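Long-range contacts in xylanase inhibitor TL-XI (Triticum aestivum, PDB 3G7M), which inhibits xylanases noncompetitively as a member of the small thaumatin-like protein family, and probably acts in plant defence: residues T12-V17 with G27-P32; I43-I48 with M86-V91; Q93-Y98 with S137-G142; Y98-T103 with D119-R124; L113-G118 with S143-V148. The protein carries 4 engineered substitutions. All coordinates share one frame; numbering follows the deposited sequence.

How the interactions relate
Interactions 2 and 3 lie in one antiparallel sheet, and interaction 1 is at its border, running into a loop. Interaction 5 lies in the mixed sheet facing it. Interaction 4 joins the two sheets, so side chains carry it, with no backbone hydrogen bond across it. The other four use backbone pairing. Interaction 4 is buried; the rest are partly buried. Interactions 1 and 3 sit toward opposite borders of their sheet, with centres about 24 Å apart. Interaction 2 lies between them and touches all four others. The C115-C138 disulfide ties interaction 3 to interaction 5. Y98 is shared by interactions 3 and 4.

Interaction 1 (T12-V17 with G27-P32); sequences TVWPAV and GTELHP
W14 and E29 lie against each other, and their first torsions set where each CG goes. In W14, CG lies anti to the carbonyl carbon, chi1 -82°. In E29, CG lies anti to the backbone N, chi1 167°, and the chain beyond it is extended. The two side chains run alongside each other, with the indole and carboxylate planes 23° apart. W14 NE1 comes 3.4 Å from E29 CB. Farther along the ring, W14 CZ2 is 3.7 Å from E29 OE2. T12 CG2 lies over one face of the same ring, offset toward the rim. This methyl also touches L30 O, at 3.3 Å. An alanine in place of W14 would probably leave the E29 methylenes without the indole they lie against and T12 CG2 without the ring face it covers.

The backbones meet at the border of the larger antiparallel sheet of this thaumatin-like fold. Strand 26-27 is its outermost strand here, and strand 13-19 is the next one in. A16 and G27 form an antiparallel non-hydrogen-bonded pair. V13 and L30 form a single hydrogen-bonded pair. V13 N donates to L30 O at 3.0 Å, and L30 N donates to V13 O at 2.8 Å. Between the two pairs, T28 N makes a weak bond of 3.4 Å to P15 O. The buried part is apolar. P15 CG meets L30 CD1 at 3.6 Å, and the two side chains cross at about a right angle. P15 also packs on I5 of strand 3-7, while W14 O accepts a hydrogen bond from R51 NE of strand 44-52.

Interaction 2 (I43-I48 with M86-V91); sequences IGSQYI and MAEVSV
Y47 and M86 make a Met-aromatic contact at one end of this strand pair. M86 SD lies 4.6 Å from the centroid of the Y47 ring, in an oblique position. The bend at chi2, -69°, places M86 SD beside the ring. M86 CE sits over one ring face, offset toward the rim. E88 CG touches Y47 CE1 at 3.8 Å, and its carboxylate stands at 80° to the ring plane. S45 CB lies against both E88 and S90. S90 OG holds this carboxylate, donating to the syn lone pair of E88 OE2 at 3.0 Å.

I48, A87 and V89 make the apolar contact on the face they share with Q46. I48 CD1 meets V89 CG2 at 3.8 Å. A87 reaches M111 and L113 of the facing sheet.

Backbone bonds set the positions of these groups. Q46 and V89 form a hydrogen-bonded pair, with Q46 N to V89 O at 2.8 Å. I48 and A87 form another, with A87 N to I48 O at 2.9 Å. V91 N also donates to G44 O. Strand 95-101 continues the sheet beyond 86-91. This is central antiparallel pairing in one sheet of the thaumatin-like beta sandwich.

Interaction 3 (Q93-Y98 with S137-G142); sequences QGNYTY and SCSAAG
S137 meets T97 in an antiparallel non-hydrogen-bonded pair. Their side chains touch lightly, S137 CB to T97 CG2 at 4.2 Å, on the outer face that N95 and S139 share.

C138 comes next and forms the hydrogen-bonded pair with Y96. C138 N donates to Y96 O at 2.8 Å, and Y96 N donates to C138 O, also at 2.8 Å. The side chain of C138 turns to the inner face, where its CB approaches the edge of the Y98 ring in the ring plane, 3.6 Å from CE1. C138 CB also lies 4.1 Å from Y96 CB. C138 SG is anti to the backbone N, chi1 -168°, and forms a disulfide with C115 SG.

S139 returns to the outer face and makes the side-chain hydrogen bond of the contact. S139 OG donates to N95 OD1 at 2.7 Å. The hydroxyl stands well above the plane of the amide, 49° out of it. An alanine in place of N95 would probably leave the S139 hydroxyl without this acceptor and free to turn.

A140 O accepts a weak hydrogen bond from S143 OG. Strand 135-139 is the outermost strand of its sheet within the chain. Strand 95-101 lies between it and strand 86-91, and the inner face of Y96 and Y98 packs on L145 of strand 145-149 in the facing sheet.

Interaction 4 (Y98-T103 with D119-R124); sequences YGVTST and DALPCR
V100 packs against L121 and C123 where the two sheets of the thaumatin-like beta sandwich face each other. Strand 98-101 belongs to one sheet and strand 121-123 to the other. Their axes run 16° apart in direction and 7.9 Å apart at the closest. Side chains bridge this distance, with no backbone pairing between the strands.

The close part is apolar. V100 CG1 touches L121 CD2 at 3.7 Å and C123 CB at 3.9 Å. The V100 and L121 side chains overlap, heading opposite ways. V100 CG1 lies between the backbone N and the carbonyl carbon, chi1 64°, and meets both partners from there. L121 CD2 also reaches the backbone, 3.3 Å from Y98 O. L113 of strand 111-115 adds to this packing. Near one end, S102 OG packs 3.4 Å from C123 SG. The hydroxyl is hydrogen-bonded to G127 N, C128 N and K125 O, and C123 SG forms a disulfide with C128. T101 OG1 accepts from T103 N in an ST turn and is also hydrogen-bonded to D129 OD2.

The contact is looser toward D119. This residue is exposed, its carboxylate leads away from strand 98-101, and its backbone makes the contact. Y98 OH donates to D119 O at 2.9 Å, the acceptor lying at the ring edge in the ring plane and the hydroxyl tilted 28° from the carbonyl plane.

Interaction 5 (L113-G118 with S143-V148); sequences LKCSSG and SRLQIV
S116 and R144 are linked by two hydrogen bonds just beyond the paired strands. R144 N donates to S116 OG at 2.7 Å. S116 N donates to R144 O at 3.0 Å. S116 OG lies between its own backbone N and carbonyl carbon, chi1 59°, which turns it to the R144 amide. The hydroxyl takes the place a backbone carbonyl would probably have had where regular pairing stops.

K114 and Q146 form the hydrogen-bonded pair inside the strands. K114 N donates to Q146 O at 2.8 Å. Q146 N returns a bond of 2.7 Å to K114 O. Their side chains extend in the same direction, one next to the other, on the outer face. They touch through carbon, K114 CG to Q146 CB, at 4.0 Å. The amide end of Q146 goes on to T6, where its NE2 bonds to OG1.

The other face is buried and carries L113, C115, L145 and I147. L113 and I147 are likewise neighbours with a common heading, and I147 CD1 meets L113 CG at 3.5 Å. L145 CD2 touches C115 SG at 3.9 Å. At the loop end, S117 OG lies 3.4 Å from S143 CB.

C115 SG is bonded to C138 SG of strand 135-139, which fixes this face to the opposite sheet. L145 packs on L3 and I147 on I5, both of strand 3-7. Within the mixed sheet, strand 145-149 lies between strand 111-115 and the parallel strand 3-7, while strand 121-123 borders strand 111-115 on its other side.

Interaction 1 (T12-V17 with G27-P32)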
# COMPACT_ATOMS: atom_id res chain seq x y z
N THR A 12 -2.84 6.10 -13.94
CA THR A 12 -2.56 4.73 -13.57
C THR A 12 -1.61 4.70 -12.36
O THR A 12 -0.59 5.38 -12.37
CB THR A 12 -1.92 3.99 -14.75
OG1 THR A 12 -2.65 4.31 -15.96
CG2 THR A 12 -1.95 2.47 -14.51
N VAL A 13 -1.96 3.93 -11.33
CA VAL A 13 -0.99 3.60 -10.28
C VAL A 13 -0.66 2.09 -10.21
O VAL A 13 -1.49 1.24 -10.58
CB VAL A 13 -1.40 4.10 -8.89
CG1 VAL A 13 -1.90 5.51 -8.97
CG2 VAL A 13 -2.40 3.22 -8.29
N TRP A 14 0.56 1.79 -9.73
CA TRP A 14 1.09 0.43 -9.66
C TRP A 14 1.28 0.00 -8.20
O TRP A 14 2.36 0.20 -7.64
CB TRP A 14 2.42 0.35 -10.43
CG TRP A 14 2.27 0.18 -11.94
CD1 TRP A 14 2.28 -1.01 -12.66
CD2 TRP A 14 2.08 1.21 -12.89
NE1 TRP A 14 2.11 -0.76 -13.99
CE2 TRP A 14 1.99 0.59 -14.17
CE3 TRP A 14 1.99 2.60 -12.80
CZ2 TRP A 14 1.80 1.33 -15.35
CZ3 TRP A 14 1.81 3.34 -13.99
CH2 TRP A 14 1.72 2.69 -15.25
N PRO A 15 0.25 -0.57 -7.57
CA PRO A 15 0.35 -0.93 -6.16
C PRO A 15 1.39 -2.01 -5.93
O PRO A 15 1.57 -2.86 -6.78
CB PRO A 15 -1.05 -1.47 -5.82
CG PRO A 15 -1.93 -0.94 -6.85
CD PRO A 15 -1.10 -0.85 -8.10
N ALA A 16 2.08 -1.96 -4.78
CA ALA A 16 3.07 -2.94 -4.46
C ALA A 16 2.87 -3.36 -3.04
O ALA A 16 2.76 -2.53 -2.15
CB ALA A 16 4.43 -2.38 -4.64
N VAL A 17 2.83 -4.67 -2.85
CA VAL A 17 2.72 -5.22 -1.55
C VAL A 17 3.98 -6.04 -1.31
O VAL A 17 4.34 -6.91 -2.11
CB VAL A 17 1.43 -6.07 -1.41
CG1 VAL A 17 1.26 -6.64 0.02
CG2 VAL A 17 0.22 -5.26 -1.79
N GLY A 27 2.79 -7.08 -7.07
CA GLY A 27 1.84 -6.01 -7.34
C GLY A 27 1.11 -6.18 -8.66
O GLY A 27 1.20 -7.23 -9.34
N THR A 28 0.43 -5.10 -9.04
CA THR A 28 -0.30 -5.06 -10.28
C THR A 28 -0.29 -3.66 -10.96
O THR A 28 0.30 -2.68 -10.46
CB THR A 28 -1.72 -5.59 -10.07
OG1 THR A 28 -2.32 -5.85 -11.33
CG2 THR A 28 -2.56 -4.59 -9.31
N GLU A 29 -0.93 -3.59 -12.11
CA GLU A 29 -1.17 -2.33 -12.75
C GLU A 29 -2.65 -1.98 -12.49
O GLU A 29 -3.56 -2.78 -12.79
CB GLU A 29 -0.85 -2.45 -14.25
CG GLU A 29 -1.34 -1.29 -15.14
CD GLU A 29 -0.94 -1.53 -16.58
OE1 GLU A 29 -0.86 -2.72 -16.99
OE2 GLU A 29 -0.71 -0.53 -17.31
N LEU A 30 -2.89 -0.81 -11.89
CA LEU A 30 -4.25 -0.36 -11.68
C LEU A 30 -4.62 0.91 -12.45
O LEU A 30 -4.18 2.00 -12.09
CB LEU A 30 -4.55 -0.17 -10.20
CG LEU A 30 -4.81 -1.42 -9.37
CD1 LEU A 30 -5.29 -1.01 -8.01
CD2 LEU A 30 -5.80 -2.38 -10.01
N HIS A 31 -5.43 0.76 -13.50
CA HIS A 31 -5.97 1.90 -14.21
C HIS A 31 -6.92 2.68 -13.31
O HIS A 31 -7.45 2.14 -12.35
CB HIS A 31 -6.69 1.45 -15.49
CG HIS A 31 -5.77 0.83 -16.48
ND1 HIS A 31 -5.60 -0.54 -16.58
CD2 HIS A 31 -4.94 1.38 -17.41
CE1 HIS A 31 -4.73 -0.81 -17.54
NE2 HIS A 31 -4.31 0.34 -18.06
N PRO A 32 -7.12 3.98 -13.60
CA PRO A 32 -8.10 4.74 -12.87
C PRO A 32 -9.41 3.98 -12.76
O PRO A 32 -10.02 3.59 -13.77
CB PRO A 32 -8.26 5.99 -13.75
CG PRO A 32 -6.99 6.18 -14.34
CD PRO A 32 -6.43 4.81 -14.60

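Interaction 2 (I43-I48 with M86-V91)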
# COMPACT_ATOMS: atom_id res chain seq x y z
N ILE A 43 -0.90 -14.48 9.72
CA ILE A 43 0.05 -13.74 10.57
C ILE A 43 1.02 -12.90 9.73
O ILE A 43 1.23 -13.17 8.55
CB ILE A 43 0.87 -14.71 11.52
CG1 ILE A 43 1.56 -13.93 12.66
CG2 ILE A 43 1.84 -15.64 10.72
CD1 ILE A 43 2.21 -14.81 13.76
N GLY A 44 1.61 -11.89 10.34
CA GLY A 44 2.62 -11.09 9.66
C GLY A 44 2.19 -9.67 9.35
O GLY A 44 1.03 -9.29 9.53
N SER A 45 3.14 -8.88 8.87
CA SER A 45 2.83 -7.52 8.44
C SER A 45 3.37 -7.26 7.03
O SER A 45 4.37 -7.89 6.61
CB SER A 45 3.32 -6.46 9.45
OG SER A 45 4.61 -6.79 9.96
N GLN A 46 2.71 -6.36 6.31
CA GLN A 46 3.01 -6.10 4.92
C GLN A 46 3.10 -4.61 4.72
O GLN A 46 2.36 -3.85 5.35
CB GLN A 46 1.90 -6.66 4.03
CG GLN A 46 1.61 -8.12 4.22
CD GLN A 46 0.19 -8.50 3.78
OE1 GLN A 46 -0.79 -7.90 4.24
NE2 GLN A 46 0.08 -9.50 2.89
N TYR A 47 4.01 -4.18 3.84
CA TYR A 47 4.09 -2.79 3.40
C TYR A 47 3.24 -2.72 2.16
O TYR A 47 3.27 -3.67 1.33
CB TYR A 47 5.53 -2.37 3.05
CG TYR A 47 6.42 -2.07 4.23
CD1 TYR A 47 5.98 -1.19 5.24
CD2 TYR A 47 7.71 -2.64 4.33
CE1 TYR A 47 6.80 -0.91 6.32
CE2 TYR A 47 8.54 -2.37 5.41
CZ TYR A 47 8.09 -1.50 6.41
OH TYR A 47 8.92 -1.25 7.51
N ILE A 48 2.50 -1.61 2.02
CA ILE A 48 1.66 -1.41 0.85
C ILE A 48 1.90 0.01 0.41
O ILE A 48 1.76 0.95 1.19
CB ILE A 48 0.15 -1.63 1.21
CG1 ILE A 48 -0.07 -3.09 1.60
CG2 ILE A 48 -0.80 -1.20 0.07
CD1 ILE A 48 -1.37 -3.36 2.26
N MET A 86 3.83 5.38 2.60
CA MET A 86 3.94 4.01 3.13
C MET A 86 2.83 3.59 4.07
O MET A 86 2.69 4.12 5.21
CB MET A 86 5.26 3.79 3.85
CG MET A 86 6.33 3.25 2.97
SD MET A 86 5.98 1.56 2.49
CE MET A 86 7.67 1.05 2.10
N ALA A 87 2.05 2.60 3.58
CA ALA A 87 1.04 1.98 4.38
C ALA A 87 1.53 0.63 4.91
O ALA A 87 2.18 -0.14 4.18
CB ALA A 87 -0.18 1.80 3.57
N GLU A 88 1.23 0.36 6.19
CA GLU A 88 1.60 -0.91 6.87
C GLU A 88 0.36 -1.63 7.39
O GLU A 88 -0.48 -1.04 8.06
CB GLU A 88 2.56 -0.62 8.04
CG GLU A 88 3.63 -1.67 8.30
CD GLU A 88 3.26 -2.64 9.39
OE1 GLU A 88 4.14 -3.02 10.20
OE2 GLU A 88 2.10 -3.10 9.42
N VAL A 89 0.25 -2.91 7.10
CA VAL A 89 -0.87 -3.70 7.60
C VAL A 89 -0.31 -4.92 8.31
O VAL A 89 0.39 -5.71 7.67
CB VAL A 89 -1.84 -4.12 6.44
CG1 VAL A 89 -2.88 -5.16 6.89
CG2 VAL A 89 -2.53 -2.89 5.85
N SER A 90 -0.61 -5.06 9.61
CA SER A 90 -0.28 -6.27 10.39
C SER A 90 -1.52 -7.15 10.60
O SER A 90 -2.63 -6.65 10.82
CB SER A 90 0.36 -5.94 11.74
OG SER A 90 1.45 -5.03 11.62
N VAL A 91 -1.35 -8.47 10.51
CA VAL A 91 -2.46 -9.38 10.73
C VAL A 91 -2.21 -10.37 11.87
O VAL A 91 -1.14 -10.99 11.93
CB VAL A 91 -2.78 -10.14 9.42
CG1 VAL A 91 -4.04 -11.02 9.57
CG2 VAL A 91 -2.96 -9.14 8.26

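Interaction 3 (Q93-Y98 with S137-G142)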
# COMPACT_ATOMS: atom_id res chain seq x y z
N GLN A 93 -4.51 -13.87 13.28
CA GLN A 93 -5.59 -14.71 12.78
C GLN A 93 -6.93 -13.97 13.03
O GLN A 93 -7.43 -13.92 14.19
CB GLN A 93 -5.59 -16.09 13.51
CG GLN A 93 -4.56 -17.12 12.95
CD GLN A 93 -5.02 -18.60 13.15
OE1 GLN A 93 -4.90 -19.41 12.24
NE2 GLN A 93 -5.53 -18.93 14.35
N GLY A 94 -7.48 -13.39 11.94
CA GLY A 94 -8.75 -12.63 12.02
C GLY A 94 -8.68 -11.11 12.22
O GLY A 94 -9.39 -10.35 11.49
N ASN A 95 -7.84 -10.66 13.20
CA ASN A 95 -7.64 -9.22 13.55
C ASN A 95 -6.62 -8.45 12.69
O ASN A 95 -5.55 -8.99 12.33
CB ASN A 95 -7.21 -9.09 15.00
CG ASN A 95 -8.30 -9.47 15.94
OD1 ASN A 95 -8.56 -8.76 16.92
ND2 ASN A 95 -8.95 -10.60 15.67
N TYR A 96 -6.94 -7.19 12.37
CA TYR A 96 -6.11 -6.40 11.50
C TYR A 96 -5.75 -5.12 12.23
O TYR A 96 -6.55 -4.61 13.00
CB TYR A 96 -6.83 -6.03 10.17
CG TYR A 96 -7.35 -7.19 9.30
CD1 TYR A 96 -6.45 -8.06 8.65
CD2 TYR A 96 -8.74 -7.40 9.09
CE1 TYR A 96 -6.92 -9.12 7.85
CE2 TYR A 96 -9.21 -8.46 8.29
CZ TYR A 96 -8.30 -9.31 7.67
OH TYR A 96 -8.78 -10.36 6.91
N THR A 97 -4.55 -4.60 12.01
CA THR A 97 -4.17 -3.22 12.40
C THR A 97 -3.58 -2.62 11.17
O THR A 97 -2.85 -3.29 10.44
CB THR A 97 -3.09 -3.17 13.50
OG1 THR A 97 -1.95 -3.96 13.11
CG2 THR A 97 -3.62 -3.76 14.82
N TYR A 98 -3.89 -1.35 10.93
CA TYR A 98 -3.43 -0.69 9.70
C TYR A 98 -2.91 0.73 9.97
O TYR A 98 -3.58 1.54 10.58
CB TYR A 98 -4.53 -0.72 8.62
CG TYR A 98 -5.92 -0.37 9.13
CD1 TYR A 98 -6.70 -1.30 9.79
CD2 TYR A 98 -6.44 0.90 8.95
CE1 TYR A 98 -7.93 -0.98 10.27
CE2 TYR A 98 -7.69 1.24 9.45
CZ TYR A 98 -8.43 0.29 10.10
OH TYR A 98 -9.69 0.61 10.59
N SER A 137 -7.17 -0.02 14.65
CA SER A 137 -7.35 -1.47 14.75
C SER A 137 -8.73 -1.89 14.22
O SER A 137 -9.70 -1.14 14.31
CB SER A 137 -7.13 -1.95 16.21
OG SER A 137 -7.90 -1.19 17.16
N CYS A 138 -8.79 -3.09 13.66
CA CYS A 138 -10.01 -3.66 13.11
C CYS A 138 -10.13 -5.09 13.58
O CYS A 138 -9.18 -5.86 13.44
CB CYS A 138 -9.93 -3.68 11.60
SG CYS A 138 -11.50 -4.03 10.95
N SER A 139 -11.30 -5.46 14.12
CA SER A 139 -11.43 -6.75 14.82
C SER A 139 -12.82 -7.35 14.54
O SER A 139 -13.74 -7.20 15.37
CB SER A 139 -11.13 -6.58 16.36
OG SER A 139 -11.12 -7.81 17.12
N ALA A 140 -12.98 -7.99 13.37
CA ALA A 140 -14.22 -8.80 13.19
C ALA A 140 -13.99 -10.16 12.50
O ALA A 140 -12.94 -10.39 11.86
CB ALA A 140 -15.33 -7.99 12.45
N ALA A 141 -14.99 -11.05 12.65
CA ALA A 141 -14.93 -12.38 12.04
C ALA A 141 -14.87 -12.31 10.50
O ALA A 141 -14.10 -13.06 9.89
CB ALA A 141 -16.12 -13.28 12.52
N GLY A 142 -15.65 -11.41 9.89
CA GLY A 142 -15.72 -11.33 8.43
C GLY A 142 -15.43 -9.94 7.88
O GLY A 142 -16.07 -9.51 6.90

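Interaction 4 (Y98-T103 with D119-R124)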
# COMPACT_ATOMS: atom_id res chain seq x y z
N TYR A 98 -3.89 -1.35 10.93
CA TYR A 98 -3.43 -0.69 9.70
C TYR A 98 -2.91 0.73 9.97
O TYR A 98 -3.58 1.54 10.58
CB TYR A 98 -4.53 -0.72 8.62
CG TYR A 98 -5.92 -0.37 9.13
CD1 TYR A 98 -6.70 -1.30 9.79
CD2 TYR A 98 -6.44 0.90 8.95
CE1 TYR A 98 -7.93 -0.98 10.27
CE2 TYR A 98 -7.69 1.24 9.45
CZ TYR A 98 -8.43 0.29 10.10
OH TYR A 98 -9.69 0.61 10.59
N GLY A 99 -1.69 1.01 9.54
CA GLY A 99 -1.04 2.29 9.81
C GLY A 99 -0.41 2.85 8.56
O GLY A 99 -0.27 2.15 7.57
N VAL A 100 -0.04 4.12 8.60
CA VAL A 100 0.41 4.77 7.39
C VAL A 100 1.29 5.89 7.81
O VAL A 100 1.12 6.44 8.90
CB VAL A 100 -0.83 5.28 6.52
CG1 VAL A 100 -1.64 6.38 7.26
CG2 VAL A 100 -0.41 5.73 5.07
N THR A 101 2.24 6.24 6.95
CA THR A 101 3.07 7.45 7.13
C THR A 101 3.28 8.24 5.85
O THR A 101 3.29 7.68 4.77
CB THR A 101 4.43 7.09 7.71
OG1 THR A 101 5.22 8.30 7.82
CG2 THR A 101 5.16 6.08 6.82
N SER A 102 3.47 9.54 5.98
CA SER A 102 3.88 10.35 4.84
C SER A 102 5.00 11.30 5.31
O SER A 102 5.15 12.43 4.85
CB SER A 102 2.68 11.07 4.23
OG SER A 102 2.17 11.99 5.16
N THR A 103 5.82 10.81 6.23
CA THR A 103 6.91 11.60 6.73
C THR A 103 8.21 10.84 6.62
O THR A 103 9.28 11.45 6.40
CB THR A 103 6.64 12.08 8.16
OG1 THR A 103 5.27 12.44 8.27
CG2 THR A 103 7.50 13.31 8.53
N ASP A 119 -12.34 2.27 12.09
CA ASP A 119 -12.49 3.65 11.72
C ASP A 119 -11.51 4.00 10.64
O ASP A 119 -10.47 3.38 10.50
CB ASP A 119 -12.24 4.53 12.93
CG ASP A 119 -13.25 4.34 13.99
OD1 ASP A 119 -14.43 4.15 13.65
OD2 ASP A 119 -12.88 4.37 15.18
N ALA A 120 -11.86 5.03 9.88
CA ALA A 120 -11.06 5.48 8.77
C ALA A 120 -9.73 6.12 9.24
O ALA A 120 -9.71 6.85 10.23
CB ALA A 120 -11.90 6.46 7.93
N LEU A 121 -8.64 5.83 8.51
CA LEU A 121 -7.33 6.45 8.74
C LEU A 121 -6.85 7.24 7.50
O LEU A 121 -6.33 6.63 6.58
CB LEU A 121 -6.30 5.38 9.10
CG LEU A 121 -4.94 5.85 9.63
CD1 LEU A 121 -5.05 6.42 11.03
CD2 LEU A 121 -3.96 4.71 9.62
N PRO A 122 -7.02 8.58 7.48
CA PRO A 122 -6.65 9.37 6.31
C PRO A 122 -5.17 9.76 6.28
O PRO A 122 -4.54 9.92 7.33
CB PRO A 122 -7.50 10.64 6.46
CG PRO A 122 -7.68 10.81 7.91
CD PRO A 122 -7.58 9.43 8.56
N CYS A 123 -4.66 9.91 5.05
CA CYS A 123 -3.34 10.45 4.77
C CYS A 123 -3.31 11.13 3.39
O CYS A 123 -2.90 10.52 2.39
CB CYS A 123 -2.30 9.34 4.83
SG CYS A 123 -0.60 10.00 4.80
N ARG A 124 -3.73 12.39 3.34
CA ARG A 124 -4.02 13.07 2.06
C ARG A 124 -2.97 14.05 1.55
O ARG A 124 -2.92 14.34 0.35
CB ARG A 124 -5.42 13.68 2.09
CG ARG A 124 -6.49 12.58 2.23
CD ARG A 124 -7.87 13.14 2.36
NE ARG A 124 -8.83 12.05 2.50
CZ ARG A 124 -10.16 12.19 2.54
NH1 ARG A 124 -10.74 13.41 2.47
NH2 ARG A 124 -10.92 11.11 2.67

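Interaction 5 (L113-G118 with S143-V148)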
# COMPACT_ATOMS: atom_id res chain seq x y z
N LEU A 113 -6.68 4.42 4.42
CA LEU A 113 -6.81 3.04 4.88
C LEU A 113 -8.07 2.95 5.69
O LEU A 113 -8.27 3.74 6.64
CB LEU A 113 -5.61 2.64 5.73
CG LEU A 113 -4.28 2.44 4.98
CD1 LEU A 113 -3.65 3.79 4.54
CD2 LEU A 113 -3.29 1.67 5.83
N LYS A 114 -8.94 2.01 5.32
CA LYS A 114 -10.17 1.79 6.08
C LYS A 114 -10.61 0.32 6.25
O LYS A 114 -10.32 -0.53 5.41
CB LYS A 114 -11.34 2.67 5.55
CG LYS A 114 -11.64 2.51 4.07
CD LYS A 114 -12.69 3.51 3.59
CE LYS A 114 -12.05 4.88 3.36
NZ LYS A 114 -13.01 5.81 2.77
N CYS A 115 -11.30 0.06 7.36
CA CYS A 115 -11.84 -1.24 7.64
C CYS A 115 -13.35 -1.16 7.82
O CYS A 115 -13.87 -0.17 8.35
CB CYS A 115 -11.21 -1.81 8.90
SG CYS A 115 -11.33 -3.59 8.95
N SER A 116 -14.05 -2.22 7.38
CA SER A 116 -15.50 -2.30 7.48
C SER A 116 -15.96 -2.40 8.95
O SER A 116 -17.14 -2.18 9.26
CB SER A 116 -16.02 -3.47 6.65
OG SER A 116 -15.47 -4.71 7.07
N SER A 117 -15.01 -2.72 9.83
CA SER A 117 -15.24 -2.82 11.26
C SER A 117 -14.51 -1.73 12.04
O SER A 117 -14.79 -1.48 13.23
CB SER A 117 -14.79 -4.20 11.76
OG SER A 117 -15.58 -5.18 11.11
N GLY A 118 -13.57 -1.07 11.37
CA GLY A 118 -12.78 -0.08 12.03
C GLY A 118 -13.08 1.31 11.56
O GLY A 118 -13.97 1.50 10.72
N SER A 143 -14.45 -9.25 8.48
CA SER A 143 -14.17 -7.83 8.17
C SER A 143 -13.44 -7.61 6.83
O SER A 143 -12.92 -8.56 6.24
CB SER A 143 -13.45 -7.12 9.34
OG SER A 143 -12.27 -7.81 9.71
N ARG A 144 -13.41 -6.35 6.36
CA ARG A 144 -12.90 -6.08 5.03
C ARG A 144 -12.01 -4.84 5.00
O ARG A 144 -12.49 -3.74 5.29
CB ARG A 144 -14.08 -5.95 4.06
CG ARG A 144 -14.56 -7.31 3.61
CD ARG A 144 -16.02 -7.34 3.26
NE ARG A 144 -16.47 -8.74 3.24
CZ ARG A 144 -17.74 -9.14 3.26
NH1 ARG A 144 -18.73 -8.24 3.30
NH2 ARG A 144 -18.04 -10.44 3.26
N LEU A 145 -10.73 -5.01 4.65
CA LEU A 145 -9.77 -3.91 4.55
C LEU A 145 -9.74 -3.26 3.17
O LEU A 145 -9.76 -3.97 2.13
CB LEU A 145 -8.37 -4.42 4.85
CG LEU A 145 -7.98 -4.66 6.31
CD1 LEU A 145 -6.61 -5.27 6.36
CD2 LEU A 145 -7.97 -3.34 7.08
N GLN A 146 -9.65 -1.91 3.17
CA GLN A 146 -9.56 -1.13 1.93
C GLN A 146 -8.47 -0.05 1.98
O GLN A 146 -8.45 0.80 2.87
CB GLN A 146 -10.91 -0.53 1.59
CG GLN A 146 -11.01 -0.07 0.14
CD GLN A 146 -12.44 0.30 -0.26
OE1 GLN A 146 -13.34 0.43 0.60
NE2 GLN A 146 -12.66 0.46 -1.58
N ILE A 147 -7.58 -0.09 1.00
CA ILE A 147 -6.62 0.98 0.77
C ILE A 147 -7.06 1.75 -0.47
O ILE A 147 -7.23 1.18 -1.54
CB ILE A 147 -5.24 0.43 0.54
CG1 ILE A 147 -4.93 -0.71 1.51
CG2 ILE A 147 -4.22 1.52 0.63
CD1 ILE A 147 -4.78 -0.32 2.96
N VAL A 148 -7.27 3.05 -0.33
CA VAL A 148 -7.65 3.87 -1.48
C VAL A 148 -6.49 4.84 -1.79
O VAL A 148 -5.90 5.49 -0.89
CB VAL A 148 -9.04 4.61 -1.26
CG1 VAL A 148 -9.52 5.30 -2.53
CG2 VAL A 148 -10.10 3.65 -0.76